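Local coordinates for protein iron superoxide dismutase (Trypanosoma cruzi, PDB 2GPC) that probably catalyses the dismutation of superoxide to molecular oxygen and hydrogen peroxide at a bound iron ion, at residues A[108-111]-A[112-116]. Sequence-based numbering, arbitrary orientation.
Sequences FKEE and FTNVA
F112 meets F108 one turn back along helix 105-118, its backbone N donating to F108 O over 2.9 Å in the regular i to i+4 pattern. The two side chains leave the helix together on one flank, F108 CE1 coming within 4.1 Å of F112 CB. Phenylalanine suits both places because this flank of the helix is buried against strand 123-130, where F108 packs on L127 and F112 on A125, with F181 of helix 174-184 also touching F112. T113 sends its hydroxyl back to the helix backbone. With OG1 beside its own backbone N (chi1 -63°), the hydroxyl donates to K109 O at 2.7 Å. That oxygen also accepts T113 N, the two donors arriving from opposite faces of the carbonyl plane. A hydroxyl can serve twice, and OG1 is also bonded to W182 NE1, whose ring forms a cation-pi contact with K109. N114 lies on the exposed side of the helix, and its ND2 donates to E110 OE2 over 3.1 Å. The carboxylate is met from above its plane, which stands 77° from the amide plane; the bend at E110 chi2 (77°) brings the acid group round to this neighbour. A water donates to both E110 OE1 and N114 OD1, so that it and the direct bond together link both ends of the amide to the carboxylate. V115 returns to the packed side: CG2 lies 3.3 Å from E111 O, and the branched apolar side chain rests on V138 and Q140 of strand 135-142. The chemistry is thus that of an amphipathic helix, with hydrocarbon against the sheet, a threonine tying one flank to W182, and a neutral amide that would probably temper the charge of E110 on the wet face.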
loop_
_atom_site.group_PDB
_atom_site.type_symbol
_atom_site.label_atom_id
_atom_site.label_comp_id
_atom_site.label_asym_id
_atom_site.label_seq_id
_atom_site.Cartn_x
_atom_site.Cartn_y
_atom_site.Cartn_z
ATOM N N PHE A 108 0.047 10.888 -23.825
ATOM C CA PHE A 108 -0.901 10.351 -22.850
ATOM C C PHE A 108 -0.266 9.167 -22.121
ATOM O O PHE A 108 -0.280 9.109 -20.896
ATOM C CB PHE A 108 -2.199 9.876 -23.519
ATOM C CG PHE A 108 -2.930 8.817 -22.726
ATOM C CD1 PHE A 108 -3.568 9.142 -21.532
ATOM C CD2 PHE A 108 -2.937 7.496 -23.144
ATOM C CE1 PHE A 108 -4.214 8.153 -20.775
ATOM C CE2 PHE A 108 -3.579 6.513 -22.399
ATOM C CZ PHE A 108 -4.221 6.848 -21.221
ATOM N N LYS A 109 0.298 8.242 -22.882
ATOM C CA LYS A 109 0.821 7.002 -22.331
ATOM C C LYS A 109 1.972 7.294 -21.366
ATOM O O LYS A 109 2.052 6.686 -20.300
ATOM C CB LYS A 109 1.251 6.059 -23.460
ATOM C CG LYS A 109 2.036 4.854 -23.003
ATOM C CD LYS A 109 2.242 3.845 -24.119
ATOM C CE LYS A 109 3.004 2.646 -23.600
ATOM N NZ LYS A 109 3.217 1.612 -24.636
ATOM N N GLU A 110 2.846 8.230 -21.737
ATOM C CA GLU A 110 3.936 8.637 -20.865
ATOM C C GLU A 110 3.400 9.225 -19.550
ATOM O O GLU A 110 3.915 8.909 -18.481
ATOM C CB GLU A 110 4.874 9.637 -21.564
ATOM C CG GLU A 110 5.984 10.206 -20.673
ATOM C CD GLU A 110 7.148 9.240 -20.444
ATOM O OE1 GLU A 110 7.058 8.055 -20.852
ATOM O OE2 GLU A 110 8.171 9.670 -19.856
ATOM N N GLU A 111 2.379 10.074 -19.623
ATOM C CA GLU A 111 1.847 10.718 -18.425
ATOM C C GLU A 111 1.168 9.694 -17.498
ATOM O O GLU A 111 1.398 9.708 -16.299
ATOM C CB GLU A 111 0.890 11.848 -18.802
ATOM C CG GLU A 111 0.349 12.636 -17.618
ATOM C CD GLU A 111 -0.523 13.811 -18.030
ATOM O OE1 GLU A 111 -0.536 14.180 -19.228
ATOM O OE2 GLU A 111 -1.189 14.382 -17.142
ATOM N N PHE A 112 0.364 8.798 -18.060
ATOM C CA PHE A 112 -0.316 7.773 -17.268
ATOM C C PHE A 112 0.692 6.808 -16.639
ATOM O O PHE A 112 0.600 6.518 -15.447
ATOM C CB PHE A 112 -1.351 7.030 -18.134
ATOM C CG PHE A 112 -2.178 6.017 -17.381
ATOM C CD1 PHE A 112 -1.650 4.778 -17.046
ATOM C CD2 PHE A 112 -3.497 6.296 -17.025
ATOM C CE1 PHE A 112 -2.422 3.827 -16.357
ATOM C CE2 PHE A 112 -4.268 5.356 -16.335
ATOM C CZ PHE A 112 -3.730 4.114 -16.013
ATOM N N THR A 113 1.657 6.346 -17.434
ATOM C CA THR A 113 2.734 5.464 -16.958
ATOM C C THR A 113 3.467 6.060 -15.771
ATOM O O THR A 113 3.608 5.417 -14.745
ATOM C CB THR A 113 3.756 5.197 -18.077
ATOM O OG1 THR A 113 3.129 4.509 -19.165
ATOM C CG2 THR A 113 4.872 4.250 -17.618
ATOM N N ASN A 114 3.920 7.293 -15.907
ATOM C CA ASN A 114 4.696 7.918 -14.840
ATOM C C ASN A 114 3.885 8.122 -13.557
ATOM O O ASN A 114 4.405 7.927 -12.459
ATOM C CB ASN A 114 5.334 9.211 -15.341
ATOM C CG ASN A 114 6.418 8.947 -16.390
ATOM O OD1 ASN A 114 6.962 7.833 -16.481
ATOM N ND2 ASN A 114 6.740 9.965 -17.178
ATOM N N VAL A 115 2.613 8.477 -13.697
ATOM C CA VAL A 115 1.707 8.537 -12.546
ATOM C C VAL A 115 1.512 7.142 -11.903
ATOM O O VAL A 115 1.613 6.990 -10.696
ATOM C CB VAL A 115 0.329 9.145 -12.949
ATOM C CG1 VAL A 115 -0.720 8.910 -11.886
ATOM C CG2 VAL A 115 0.467 10.633 -13.220
ATOM N N ALA A 116 1.237 6.133 -12.721
ATOM C CA ALA A 116 0.991 4.779 -12.226
ATOM C C ALA A 116 2.222 4.187 -11.531
ATOM O O ALA A 116 2.096 3.562 -10.479
ATOM C CB ALA A 116 0.535 3.878 -13.356
HETATM O O HOH W 1 7.839 6.528 -18.674
#